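Local coordinates for protein shikimate kinase (Bacteroides thetaiotaomicron, PDB 3VAA) that probably catalyses the magnesium-dependent transfer of a phosphate from ATP to the 3-hydroxyl group of shikimate in chorismate biosynthesis, at residues Thr31-Ala36 with Met154-Gln159; Thr39-Ala44 with Asp178-Arg183; Lys43-Lys48 with Asn96-Thr101; Arg47-Pro52 with Arg192-Leu197; Asp110-Met115 with Thr169-Ile174. One frame throughout, in Å; residues are numbered along the deposited sequence.

The five contacts are built round a five-stranded parallel sheet of order 2-3-1-4-5, a P-loop kinase core. Contact 1 holds the loop after strand 27-31, which carries part of the predicted ATP site, and contact 2 holds the start of the next helix; their centres are about 17 Å apart, and Ala36 O lies 3.7 Å from Leu180 CD1. Contacts 2, 3 and 4 draw on helix 38-49, with centres about 11 Å apart for 2 and 3 and about 7 Å for 3 and 4. In contact 5, helix 111-118 lies across the sheet from that helix and meets the lead-in to edge strand 173-176; Met115 SD touches Thr101 CG2 of contact 3 at 3.8 Å.

Contact 1 (Thr31-Ala36 with Met154-Gln159); sequences TGYMGA and MDFIIQ
Tyr33 and Phe156 meet in a largely buried packing contact, hydroxyl oxygen to ring, between the P-loop (Walker A motif) that follows strand 27-31 and the side of helix 150-168. Tyr33 opens a type II beta turn running to Ala36, closed by a 3.1 Å bond from Ala36 N to Tyr33 O, and sends its ring out of the loop to the helix. With CG anti to the backbone nitrogen (chi1 -164°), the ring extends away from the turn, and its side chain crosses that of Phe156 at about a right angle. Ile157 adds a looser touch, its CG2 lying 4.4 Å from Tyr33 CE2. Met34, its chain extended beyond CG, sets CG 3.6 Å above one face of the Tyr33 ring, toward the rim. On the same helix the tyrosine also packs on Arg164, a predicted substrate-binding residue. The phenol oxygen makes the nearest approach to the helix segment: Tyr33 OH is 3.7 Å from Phe156 CE1 and 4.1 Å from Phe156 CD1.

Contact 2 (Thr39-Ala44 with Asp178-Arg183); sequences TTLGKA and DELEDR
Thr40 faces the loop 178-183 with its methyl group, CG2, which lies 4.3 Å from both the carbonyl oxygen and CB of Leu180. The hydroxyl arm does not make this approach, and the Thr40 backbone N is hydrogen-bonded to a glycol fragment, probably from the crystallisation liquor. One residue on, Leu41 brings its CB to 4.2 Å from Leu180 CD1; the alpha carbons of Leu41 and Leu180, 7.4 Å apart, are the closest such pair of the two segments. Leu180 thus lies against two successive residues of the helix, with CB beside the threonine and a branch end beside the leucine. This helix, 38-49, is the one that follows the P-loop in the Walker A arrangement of strand, loop and helix, and Thr39 and Thr40 belong to the predicted ATP site. Further along, Ala44 turns to helix 183-196, touching Ile186 and Val190. On the loop side, Leu180 N donates to Glu181 OE1 over 2.8 Å, at an angle of 157° and nearly in line with the carboxylate C-O bond. The other oxygen, Glu181 OE2, forms salt bridges with Arg133 and Arg134 of helix 128-137.

Contact 3 (Lys43-Lys48 with Asn96-Thr101); sequences KAFARK and NVVIST
Ala46 and Val98 bring helix 38-49 and strand 97-100 together with their alpha carbons 5.8 Å apart, a closeness that a residue as small as alanine allows. Both CB atoms point across the gap. One methyl of the valine, CG2, does most of the touching: it is 3.9 Å from Ala46 CB and equally far from Ala46 CA, resting on the helix surface beside the backbone. The valine torsion explains this, since CG1 stands anti to the backbone nitrogen (chi1 174°) and leaves CG2 anti to the carbonyl carbon. The same methyl reaches Phe45, lying 4.1 Å from Phe45 CD2, and the two side chains cross at about a right angle. Val98 thus rests against two successive helix residues, a branched strand side chain against the helix that packs over the parallel sheet of this P-loop fold. On the sheet, Val98 pairs through its backbone with Ile54 of edge strand 53-55 and with Pro52 just before it, while Phe45 continues to Ile28 on strand 27-31 and to Leu197. All three residues are buried and meet through carbon alone, so the attachment of helix to sheet rests on dispersion and the exclusion of water.

Contact 4 (Arg47-Pro52 with Arg192-Leu197); sequences RKLNVP and RLQELL
Gln194 reaches from helix 183-196 to the end of helix 38-49, and its amide meets Lys48 and Leu49. Its CB points toward the other helix. CG follows anti to the backbone nitrogen (chi1 -170°), and the chain stays extended to CD, which carries the amide across the gap between segments whose nearest alpha carbons, Leu49 and Gln194, are 8.7 Å apart. At the tip, OE1 lies against the aliphatic part of the lysine, 3.6 Å from Lys48 CG and 3.7 Å from Lys48 CE. The lysine bends at chi2 (68°), and the two side chains cross at about a right angle. Its ammonium end goes elsewhere, forming a salt bridge with Glu187, two turns before Gln194 on helix 183-196. The other amide atom, NE2, is 4.1 Å from Leu49 CD2, with the leucine and glutamine passing each other in opposite directions, and it donates to the terminal carboxylate oxygen OXT of Leu199. The contact is therefore mostly the two end atoms of an amide set against hydrocarbon, near the surface. Just beyond Leu49, Asn50 has positive phi and is the C-prime residue of a Schellman motif that ends the helix. From there the chain runs through Val51 to Pro52, beside strand 97-100, while Leu193 of helix 183-196 packs on Phe45 and Leu197, just after that helix, packs on Val122 of strand 120-125.

Contact 5 (Asp110-Met115 with Thr169-Ile174); sequences DNMEFM and TQAQYI
Gln170 comes first along 169-174 to touch Met112 of helix 111-118, with Gln170 CB 3.7 Å from Met112 CG. Its chain is extended beyond CG, and the amide oxygen comes beside the root of the methionine, OE1 lying 3.9 Å from Met112 CG and 4.0 Å from Met112 CB. The NE2 end is held by the carbonyl of Pro166, which fixes the amide at the close of helix 150-168. Next, Ala171 meets the thioether: Met112 SD is 4.1 Å from Ala171 CA and 4.4 Å from its CB. The bend at chi2 (57°) brings SD round to the alanine; chi3 then turns only the terminal CE. Gln172 N then bonds to Asn116 OD1, and Gln170 O to Asn116 ND2, so one asparagine brackets the turn before strand 173-176, an edge strand of the parallel sheet. Across the pair of segments, the join is mostly carbon and sulfur against carbon, with the amide oxygen resting beside methionine carbons, while the outside asparagine supplies the directional bonds.

Contact 1 (Thr31-Ala36 with Met154-Gln159)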
# COMPACT_ATOMS: atom_id res chain seq x y z
N THR A 31 -0.85 -3.87 1.09
CA THR A 31 -1.21 -2.88 2.07
C THR A 31 0.02 -2.49 2.88
O THR A 31 1.00 -3.24 2.97
CB THR A 31 -2.30 -3.41 3.04
OG1 THR A 31 -1.76 -4.47 3.83
CG2 THR A 31 -3.57 -3.91 2.27
N GLY A 32 -0.05 -1.33 3.51
CA GLY A 32 1.06 -0.85 4.33
C GLY A 32 1.18 0.65 4.25
O GLY A 32 0.45 1.31 3.52
N TYR A 33 2.13 1.20 5.01
CA TYR A 33 2.28 2.64 5.11
C TYR A 33 3.04 3.22 3.94
O TYR A 33 3.69 2.48 3.20
CB TYR A 33 3.02 2.95 6.43
CG TYR A 33 2.95 4.37 6.92
CD1 TYR A 33 1.72 4.98 7.19
CD2 TYR A 33 4.11 5.11 7.15
CE1 TYR A 33 1.66 6.29 7.65
CE2 TYR A 33 4.05 6.41 7.62
CZ TYR A 33 2.83 6.99 7.87
OH TYR A 33 2.81 8.29 8.33
N MET A 34 2.94 4.53 3.77
CA MET A 34 3.78 5.20 2.77
C MET A 34 5.24 4.88 3.08
O MET A 34 5.67 4.88 4.25
CB MET A 34 3.58 6.73 2.79
CG MET A 34 3.85 7.40 4.11
SD MET A 34 3.78 9.19 3.95
CE MET A 34 3.96 9.72 5.64
N GLY A 35 6.00 4.60 2.02
CA GLY A 35 7.40 4.27 2.16
C GLY A 35 7.68 2.80 2.30
O GLY A 35 8.83 2.40 2.21
N ALA A 36 6.64 1.99 2.52
CA ALA A 36 6.82 0.54 2.73
C ALA A 36 7.31 -0.21 1.50
O ALA A 36 7.91 -1.26 1.62
CB ALA A 36 5.53 -0.10 3.24
N MET A 154 10.46 10.75 13.37
CA MET A 154 10.37 9.36 13.82
C MET A 154 9.10 9.16 14.67
O MET A 154 8.39 8.17 14.48
CB MET A 154 11.60 8.95 14.64
CG MET A 154 11.54 7.50 15.12
SD MET A 154 11.64 6.26 13.80
CE MET A 154 13.39 6.24 13.45
N ASP A 155 8.84 10.07 15.61
CA ASP A 155 7.63 9.95 16.45
C ASP A 155 6.37 9.97 15.58
O ASP A 155 5.41 9.25 15.86
CB ASP A 155 7.52 11.07 17.51
CG ASP A 155 8.59 10.99 18.60
OD1 ASP A 155 9.16 9.89 18.82
OD2 ASP A 155 8.85 12.03 19.25
N PHE A 156 6.37 10.79 14.53
CA PHE A 156 5.21 10.88 13.63
C PHE A 156 4.91 9.54 12.93
O PHE A 156 3.74 9.08 12.88
CB PHE A 156 5.42 12.00 12.60
CG PHE A 156 4.23 12.21 11.69
CD1 PHE A 156 4.14 11.54 10.47
CD2 PHE A 156 3.20 13.04 12.07
CE1 PHE A 156 3.05 11.71 9.65
CE2 PHE A 156 2.10 13.22 11.24
CZ PHE A 156 2.04 12.55 10.03
N ILE A 157 5.96 8.92 12.40
CA ILE A 157 5.84 7.61 11.75
C ILE A 157 5.37 6.54 12.74
O ILE A 157 4.39 5.81 12.49
CB ILE A 157 7.20 7.18 11.16
CG1 ILE A 157 7.57 8.12 10.01
CG2 ILE A 157 7.17 5.74 10.68
CD1 ILE A 157 9.03 7.98 9.52
N ILE A 158 6.05 6.46 13.88
CA ILE A 158 5.71 5.46 14.89
C ILE A 158 4.27 5.58 15.32
O ILE A 158 3.57 4.57 15.42
CB ILE A 158 6.67 5.53 16.12
CG1 ILE A 158 8.07 5.05 15.72
CG2 ILE A 158 6.13 4.68 17.27
CD1 ILE A 158 9.15 5.27 16.79
N GLN A 159 3.79 6.80 15.55
CA GLN A 159 2.40 7.00 15.97
C GLN A 159 1.42 6.67 14.86
O GLN A 159 0.34 6.13 15.12
CB GLN A 159 2.19 8.44 16.46
CG GLN A 159 2.95 8.72 17.76
CD GLN A 159 3.15 10.20 18.06
OE1 GLN A 159 2.54 11.07 17.45
NE2 GLN A 159 4.03 10.49 19.01

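Contact 2 (Thr39-Ala44 with Asp178-Arg183)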
# COMPACT_ATOMS: atom_id res chain seq x y z
N THR A 39 4.60 0.19 -4.26
CA THR A 39 4.80 0.39 -5.69
C THR A 39 6.02 -0.38 -6.19
O THR A 39 5.97 -1.10 -7.20
CB THR A 39 4.92 1.89 -6.02
OG1 THR A 39 3.69 2.53 -5.66
CG2 THR A 39 5.19 2.12 -7.52
N THR A 40 7.13 -0.24 -5.47
CA THR A 40 8.37 -0.91 -5.85
C THR A 40 8.21 -2.44 -5.91
O THR A 40 8.52 -3.08 -6.91
CB THR A 40 9.50 -0.52 -4.87
OG1 THR A 40 9.74 0.88 -4.99
CG2 THR A 40 10.82 -1.30 -5.15
N LEU A 41 7.75 -3.02 -4.81
CA LEU A 41 7.58 -4.47 -4.75
C LEU A 41 6.43 -4.92 -5.63
O LEU A 41 6.53 -5.92 -6.33
CB LEU A 41 7.35 -4.91 -3.30
CG LEU A 41 7.16 -6.41 -3.14
CD1 LEU A 41 8.34 -7.20 -3.71
CD2 LEU A 41 6.98 -6.76 -1.67
N GLY A 42 5.35 -4.15 -5.61
CA GLY A 42 4.16 -4.47 -6.39
C GLY A 42 4.43 -4.59 -7.86
O GLY A 42 4.06 -5.58 -8.47
N LYS A 43 5.08 -3.57 -8.44
CA LYS A 43 5.43 -3.60 -9.87
C LYS A 43 6.38 -4.74 -10.22
O LYS A 43 6.22 -5.39 -11.25
CB LYS A 43 6.02 -2.26 -10.32
CG LYS A 43 4.99 -1.15 -10.37
CD LYS A 43 5.54 0.15 -10.93
CE LYS A 43 4.44 1.20 -11.04
NZ LYS A 43 4.89 2.43 -11.76
N ALA A 44 7.35 -5.00 -9.34
CA ALA A 44 8.31 -6.09 -9.57
C ALA A 44 7.64 -7.45 -9.43
O ALA A 44 7.96 -8.39 -10.18
CB ALA A 44 9.51 -5.97 -8.62
N ASP A 178 11.66 -4.69 4.42
CA ASP A 178 12.79 -3.82 4.79
C ASP A 178 13.82 -3.68 3.69
O ASP A 178 14.48 -2.64 3.61
CB ASP A 178 13.56 -4.37 6.00
CG ASP A 178 12.80 -4.25 7.32
OD1 ASP A 178 11.87 -3.43 7.40
OD2 ASP A 178 13.18 -4.98 8.28
N GLU A 179 13.96 -4.71 2.85
CA GLU A 179 15.05 -4.72 1.87
C GLU A 179 14.57 -4.64 0.45
O GLU A 179 14.24 -5.65 -0.16
CB GLU A 179 15.93 -5.97 2.10
CG GLU A 179 16.63 -5.95 3.48
CD GLU A 179 17.74 -6.99 3.63
OE1 GLU A 179 17.52 -8.16 3.25
OE2 GLU A 179 18.82 -6.63 4.17
N LEU A 180 14.49 -3.41 -0.06
CA LEU A 180 14.04 -3.16 -1.44
C LEU A 180 14.90 -2.07 -2.03
O LEU A 180 14.48 -1.34 -2.95
CB LEU A 180 12.57 -2.71 -1.44
CG LEU A 180 11.51 -3.69 -0.94
CD1 LEU A 180 10.17 -2.98 -0.82
CD2 LEU A 180 11.39 -4.91 -1.85
N GLU A 181 16.15 -2.01 -1.58
CA GLU A 181 17.04 -0.91 -1.94
C GLU A 181 17.96 -1.09 -3.15
O GLU A 181 18.73 -0.17 -3.46
CB GLU A 181 17.82 -0.48 -0.69
CG GLU A 181 17.15 0.62 0.15
CD GLU A 181 15.82 0.29 0.83
OE1 GLU A 181 15.40 -0.89 0.90
OE2 GLU A 181 15.21 1.25 1.35
N ASP A 182 17.89 -2.23 -3.83
CA ASP A 182 18.61 -2.45 -5.11
C ASP A 182 17.96 -3.63 -5.85
O ASP A 182 17.04 -4.27 -5.33
CB ASP A 182 20.13 -2.63 -4.93
CG ASP A 182 20.48 -3.88 -4.18
OD1 ASP A 182 19.74 -4.87 -4.30
OD2 ASP A 182 21.53 -3.87 -3.50
N ARG A 183 18.43 -3.89 -7.08
CA ARG A 183 17.85 -4.95 -7.91
C ARG A 183 17.92 -6.33 -7.28
O ARG A 183 17.00 -7.13 -7.44
CB ARG A 183 18.55 -5.01 -9.28
CG ARG A 183 18.02 -6.15 -10.18
CD ARG A 183 18.87 -6.41 -11.43
NE ARG A 183 20.24 -6.83 -11.13
CZ ARG A 183 20.60 -8.06 -10.72
NH1 ARG A 183 19.69 -9.01 -10.52
NH2 ARG A 183 21.88 -8.32 -10.49

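Contact 3 (Lys43-Lys48 with Asn96-Thr101)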
# COMPACT_ATOMS: atom_id res chain seq x y z
N LYS A 43 5.08 -3.57 -8.44
CA LYS A 43 5.43 -3.60 -9.87
C LYS A 43 6.38 -4.74 -10.22
O LYS A 43 6.22 -5.39 -11.25
CB LYS A 43 6.02 -2.26 -10.32
CG LYS A 43 4.99 -1.15 -10.37
CD LYS A 43 5.54 0.15 -10.93
CE LYS A 43 4.44 1.20 -11.04
NZ LYS A 43 4.89 2.43 -11.76
N ALA A 44 7.35 -5.00 -9.34
CA ALA A 44 8.31 -6.09 -9.57
C ALA A 44 7.64 -7.45 -9.43
O ALA A 44 7.96 -8.39 -10.18
CB ALA A 44 9.51 -5.97 -8.62
N PHE A 45 6.70 -7.56 -8.49
CA PHE A 45 5.97 -8.80 -8.26
C PHE A 45 5.07 -9.08 -9.46
O PHE A 45 5.06 -10.20 -9.98
CB PHE A 45 5.14 -8.72 -6.96
CG PHE A 45 4.63 -10.06 -6.46
CD1 PHE A 45 5.50 -11.11 -6.26
CD2 PHE A 45 3.29 -10.23 -6.12
CE1 PHE A 45 5.05 -12.35 -5.79
CE2 PHE A 45 2.84 -11.46 -5.63
CZ PHE A 45 3.73 -12.52 -5.47
N ALA A 46 4.35 -8.05 -9.91
CA ALA A 46 3.45 -8.20 -11.07
C ALA A 46 4.23 -8.62 -12.30
O ALA A 46 3.81 -9.51 -13.03
CB ALA A 46 2.67 -6.91 -11.33
N ARG A 47 5.37 -7.96 -12.53
CA ARG A 47 6.25 -8.31 -13.65
C ARG A 47 6.63 -9.79 -13.60
O ARG A 47 6.56 -10.50 -14.62
CB ARG A 47 7.50 -7.41 -13.70
CG ARG A 47 7.28 -6.08 -14.46
CD ARG A 47 8.59 -5.26 -14.70
NE ARG A 47 8.93 -4.42 -13.54
CZ ARG A 47 9.88 -4.68 -12.63
NH1 ARG A 47 10.06 -3.82 -11.63
NH2 ARG A 47 10.65 -5.76 -12.72
N LYS A 48 7.02 -10.25 -12.41
CA LYS A 48 7.40 -11.65 -12.18
C LYS A 48 6.25 -12.61 -12.50
O LYS A 48 6.47 -13.66 -13.12
CB LYS A 48 7.80 -11.83 -10.70
CG LYS A 48 8.44 -13.17 -10.36
CD LYS A 48 9.80 -13.31 -11.02
CE LYS A 48 10.56 -14.53 -10.52
NZ LYS A 48 11.92 -14.56 -11.09
N ASN A 96 -6.28 -11.74 -12.29
CA ASN A 96 -4.86 -11.75 -12.69
C ASN A 96 -4.28 -10.36 -12.61
O ASN A 96 -3.99 -9.72 -13.62
CB ASN A 96 -4.69 -12.37 -14.07
CG ASN A 96 -5.08 -13.80 -14.08
OD1 ASN A 96 -4.71 -14.55 -13.18
ND2 ASN A 96 -5.84 -14.21 -15.10
N VAL A 97 -4.12 -9.90 -11.37
CA VAL A 97 -3.67 -8.55 -11.12
C VAL A 97 -3.04 -8.44 -9.73
O VAL A 97 -3.33 -9.23 -8.84
CB VAL A 97 -4.90 -7.58 -11.22
CG1 VAL A 97 -5.96 -7.90 -10.15
CG2 VAL A 97 -4.49 -6.17 -11.11
N VAL A 98 -2.15 -7.46 -9.60
CA VAL A 98 -1.57 -7.10 -8.31
C VAL A 98 -2.07 -5.69 -8.07
O VAL A 98 -1.91 -4.82 -8.94
CB VAL A 98 -0.03 -7.10 -8.31
CG1 VAL A 98 0.48 -6.57 -6.96
CG2 VAL A 98 0.48 -8.50 -8.59
N ILE A 99 -2.68 -5.48 -6.91
CA ILE A 99 -3.30 -4.22 -6.55
C ILE A 99 -2.69 -3.59 -5.31
O ILE A 99 -2.66 -4.19 -4.26
CB ILE A 99 -4.81 -4.42 -6.28
CG1 ILE A 99 -5.51 -4.99 -7.51
CG2 ILE A 99 -5.43 -3.08 -5.82
CD1 ILE A 99 -6.91 -5.52 -7.30
N SER A 100 -2.19 -2.38 -5.46
CA SER A 100 -1.66 -1.63 -4.34
C SER A 100 -2.75 -0.67 -3.81
O SER A 100 -3.50 -0.08 -4.59
CB SER A 100 -0.44 -0.83 -4.75
OG SER A 100 -0.02 -0.05 -3.66
N THR A 101 -2.84 -0.56 -2.50
CA THR A 101 -3.84 0.29 -1.86
C THR A 101 -3.16 1.45 -1.12
O THR A 101 -2.00 1.36 -0.74
CB THR A 101 -4.74 -0.53 -0.89
OG1 THR A 101 -3.92 -1.10 0.14
CG2 THR A 101 -5.43 -1.65 -1.63

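Contact 4 (Arg47-Pro52 with Arg192-Leu197)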
# COMPACT_ATOMS: atom_id res chain seq x y z
N ARG A 47 5.37 -7.96 -12.53
CA ARG A 47 6.25 -8.31 -13.65
C ARG A 47 6.63 -9.79 -13.60
O ARG A 47 6.56 -10.50 -14.62
CB ARG A 47 7.50 -7.41 -13.70
CG ARG A 47 7.28 -6.08 -14.46
CD ARG A 47 8.59 -5.26 -14.70
NE ARG A 47 8.93 -4.42 -13.54
CZ ARG A 47 9.88 -4.68 -12.63
NH1 ARG A 47 10.06 -3.82 -11.63
NH2 ARG A 47 10.65 -5.76 -12.72
N LYS A 48 7.02 -10.25 -12.41
CA LYS A 48 7.40 -11.65 -12.18
C LYS A 48 6.25 -12.61 -12.50
O LYS A 48 6.47 -13.66 -13.12
CB LYS A 48 7.80 -11.83 -10.70
CG LYS A 48 8.44 -13.17 -10.36
CD LYS A 48 9.80 -13.31 -11.02
CE LYS A 48 10.56 -14.53 -10.52
NZ LYS A 48 11.92 -14.56 -11.09
N LEU A 49 5.04 -12.25 -12.06
CA LEU A 49 3.85 -13.07 -12.31
C LEU A 49 3.27 -12.85 -13.72
O LEU A 49 2.39 -13.58 -14.15
CB LEU A 49 2.75 -12.76 -11.28
CG LEU A 49 3.04 -13.05 -9.81
CD1 LEU A 49 1.84 -12.66 -8.96
CD2 LEU A 49 3.36 -14.52 -9.61
N ASN A 50 3.79 -11.85 -14.42
CA ASN A 50 3.32 -11.47 -15.75
C ASN A 50 1.84 -11.07 -15.73
O ASN A 50 1.04 -11.49 -16.56
CB ASN A 50 3.59 -12.58 -16.79
CG ASN A 50 3.54 -12.06 -18.22
OD1 ASN A 50 3.37 -12.83 -19.16
ND2 ASN A 50 3.68 -10.75 -18.38
N VAL A 51 1.47 -10.27 -14.73
CA VAL A 51 0.11 -9.73 -14.62
C VAL A 51 0.25 -8.22 -14.46
O VAL A 51 1.33 -7.74 -14.07
CB VAL A 51 -0.66 -10.32 -13.43
CG1 VAL A 51 -0.81 -11.83 -13.55
CG2 VAL A 51 0.01 -9.95 -12.12
N PRO A 52 -0.80 -7.46 -14.77
CA PRO A 52 -0.69 -6.01 -14.61
C PRO A 52 -0.69 -5.58 -13.16
O PRO A 52 -1.19 -6.29 -12.30
CB PRO A 52 -1.95 -5.48 -15.31
CG PRO A 52 -2.85 -6.63 -15.47
CD PRO A 52 -2.01 -7.84 -15.52
N ARG A 192 10.81 -14.41 -2.32
CA ARG A 192 10.33 -14.79 -1.00
C ARG A 192 8.81 -14.60 -0.91
O ARG A 192 8.09 -15.41 -0.29
CB ARG A 192 11.01 -13.92 0.04
CG ARG A 192 10.79 -14.38 1.47
CD ARG A 192 11.63 -13.54 2.45
NE ARG A 192 13.00 -13.34 1.95
CZ ARG A 192 13.47 -12.21 1.42
NH1 ARG A 192 12.73 -11.11 1.36
NH2 ARG A 192 14.73 -12.15 0.99
N LEU A 193 8.32 -13.52 -1.50
CA LEU A 193 6.89 -13.25 -1.48
C LEU A 193 6.12 -14.29 -2.30
O LEU A 193 5.05 -14.77 -1.89
CB LEU A 193 6.60 -11.85 -2.01
CG LEU A 193 5.14 -11.42 -1.90
CD1 LEU A 193 4.68 -11.48 -0.43
CD2 LEU A 193 4.98 -10.04 -2.49
N GLN A 194 6.68 -14.64 -3.44
CA GLN A 194 6.11 -15.64 -4.31
C GLN A 194 6.03 -16.98 -3.56
O GLN A 194 5.04 -17.71 -3.69
CB GLN A 194 6.95 -15.75 -5.59
CG GLN A 194 6.35 -16.58 -6.70
CD GLN A 194 7.13 -16.45 -8.00
OE1 GLN A 194 8.24 -15.90 -8.04
NE2 GLN A 194 6.55 -16.96 -9.08
N GLU A 195 7.05 -17.29 -2.77
CA GLU A 195 7.06 -18.53 -2.00
C GLU A 195 6.00 -18.48 -0.89
O GLU A 195 5.24 -19.44 -0.71
CB GLU A 195 8.46 -18.80 -1.43
CG GLU A 195 8.62 -20.16 -0.76
CD GLU A 195 10.07 -20.48 -0.37
OE1 GLU A 195 10.99 -19.73 -0.80
OE2 GLU A 195 10.30 -21.47 0.35
N LEU A 196 5.96 -17.37 -0.16
CA LEU A 196 5.00 -17.18 0.94
C LEU A 196 3.55 -17.33 0.46
O LEU A 196 2.73 -17.95 1.13
CB LEU A 196 5.19 -15.80 1.59
CG LEU A 196 4.31 -15.46 2.81
CD1 LEU A 196 4.61 -16.37 4.01
CD2 LEU A 196 4.47 -13.97 3.20
N LEU A 197 3.25 -16.76 -0.70
CA LEU A 197 1.90 -16.83 -1.27
C LEU A 197 1.60 -18.12 -2.01
O LEU A 197 0.48 -18.31 -2.51
CB LEU A 197 1.65 -15.63 -2.19
CG LEU A 197 1.15 -14.36 -1.51
CD1 LEU A 197 1.91 -14.05 -0.23
CD2 LEU A 197 1.18 -13.18 -2.51

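Contact 5 (Asp110-Met115 with Thr169-Ile174)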
# COMPACT_ATOMS: atom_id res chain seq x y z
N ASP A 110 -15.34 -2.17 5.74
CA ASP A 110 -14.84 -3.53 5.96
C ASP A 110 -13.73 -3.80 4.93
O ASP A 110 -13.53 -4.94 4.49
CB ASP A 110 -15.97 -4.56 5.76
CG ASP A 110 -16.60 -4.50 4.37
OD1 ASP A 110 -16.42 -3.47 3.66
OD2 ASP A 110 -17.29 -5.49 3.99
N ASN A 111 -13.00 -2.76 4.55
CA ASN A 111 -12.01 -2.87 3.47
C ASN A 111 -11.00 -4.01 3.64
O ASN A 111 -10.71 -4.72 2.68
CB ASN A 111 -11.26 -1.55 3.28
CG ASN A 111 -12.11 -0.44 2.65
OD1 ASN A 111 -13.26 -0.65 2.23
ND2 ASN A 111 -11.53 0.77 2.58
N MET A 112 -10.47 -4.18 4.85
CA MET A 112 -9.47 -5.22 5.08
C MET A 112 -10.12 -6.59 5.00
O MET A 112 -9.61 -7.49 4.35
CB MET A 112 -8.74 -5.05 6.41
CG MET A 112 -7.58 -6.08 6.63
SD MET A 112 -6.32 -6.08 5.33
CE MET A 112 -6.28 -4.41 5.26
N GLU A 113 -11.28 -6.74 5.63
CA GLU A 113 -12.00 -7.99 5.63
C GLU A 113 -12.39 -8.35 4.18
O GLU A 113 -12.32 -9.51 3.77
CB GLU A 113 -13.21 -7.87 6.55
CG GLU A 113 -14.15 -9.04 6.59
CD GLU A 113 -15.40 -8.72 7.40
OE1 GLU A 113 -15.36 -8.83 8.64
OE2 GLU A 113 -16.43 -8.35 6.78
N PHE A 114 -12.78 -7.33 3.42
CA PHE A 114 -13.17 -7.51 2.03
C PHE A 114 -12.01 -7.96 1.16
O PHE A 114 -12.12 -8.92 0.38
CB PHE A 114 -13.85 -6.24 1.51
CG PHE A 114 -14.17 -6.29 0.05
CD1 PHE A 114 -15.27 -7.01 -0.40
CD2 PHE A 114 -13.40 -5.60 -0.86
CE1 PHE A 114 -15.57 -7.05 -1.77
CE2 PHE A 114 -13.68 -5.62 -2.22
CZ PHE A 114 -14.78 -6.35 -2.67
N MET A 115 -10.87 -7.31 1.32
CA MET A 115 -9.68 -7.71 0.60
C MET A 115 -9.30 -9.16 0.99
O MET A 115 -8.98 -9.97 0.12
CB MET A 115 -8.53 -6.74 0.89
CG MET A 115 -8.66 -5.44 0.15
SD MET A 115 -7.24 -4.35 0.30
CE MET A 115 -7.48 -3.62 1.90
N THR A 169 -2.31 -5.40 10.47
CA THR A 169 -2.00 -6.74 10.98
C THR A 169 -3.11 -7.79 10.77
O THR A 169 -2.94 -8.95 11.11
CB THR A 169 -1.56 -6.67 12.46
OG1 THR A 169 -2.61 -6.11 13.27
CG2 THR A 169 -0.29 -5.83 12.60
N GLN A 170 -4.25 -7.38 10.22
CA GLN A 170 -5.33 -8.31 9.90
C GLN A 170 -5.12 -8.95 8.52
O GLN A 170 -5.85 -9.85 8.14
CB GLN A 170 -6.69 -7.60 9.91
CG GLN A 170 -7.09 -7.00 11.22
CD GLN A 170 -8.39 -6.19 11.11
OE1 GLN A 170 -9.19 -6.38 10.19
NE2 GLN A 170 -8.59 -5.27 12.06
N ALA A 171 -4.12 -8.47 7.78
CA ALA A 171 -3.80 -9.05 6.49
C ALA A 171 -3.48 -10.54 6.65
O ALA A 171 -2.83 -10.95 7.61
CB ALA A 171 -2.59 -8.33 5.87
N GLN A 172 -3.96 -11.36 5.71
CA GLN A 172 -3.67 -12.79 5.76
C GLN A 172 -2.17 -13.05 5.80
O GLN A 172 -1.71 -13.95 6.52
CB GLN A 172 -4.26 -13.52 4.55
CG GLN A 172 -3.95 -15.02 4.59
CD GLN A 172 -4.53 -15.80 3.44
OE1 GLN A 172 -5.07 -15.25 2.48
NE2 GLN A 172 -4.42 -17.13 3.52
N TYR A 173 -1.41 -12.28 5.02
CA TYR A 173 0.03 -12.46 4.95
C TYR A 173 0.77 -11.23 5.44
O TYR A 173 0.39 -10.11 5.11
CB TYR A 173 0.46 -12.71 3.50
CG TYR A 173 -0.17 -13.90 2.85
CD1 TYR A 173 0.33 -15.19 3.06
CD2 TYR A 173 -1.26 -13.76 1.99
CE1 TYR A 173 -0.25 -16.29 2.45
CE2 TYR A 173 -1.83 -14.85 1.37
CZ TYR A 173 -1.32 -16.11 1.60
OH TYR A 173 -1.89 -17.19 0.98
N ILE A 174 1.82 -11.45 6.24
CA ILE A 174 2.66 -10.36 6.74
C ILE A 174 4.07 -10.63 6.19
O ILE A 174 4.67 -11.67 6.46
CB ILE A 174 2.61 -10.22 8.27
CG1 ILE A 174 1.17 -9.92 8.74
CG2 ILE A 174 3.53 -9.07 8.74
CD1 ILE A 174 1.02 -9.72 10.25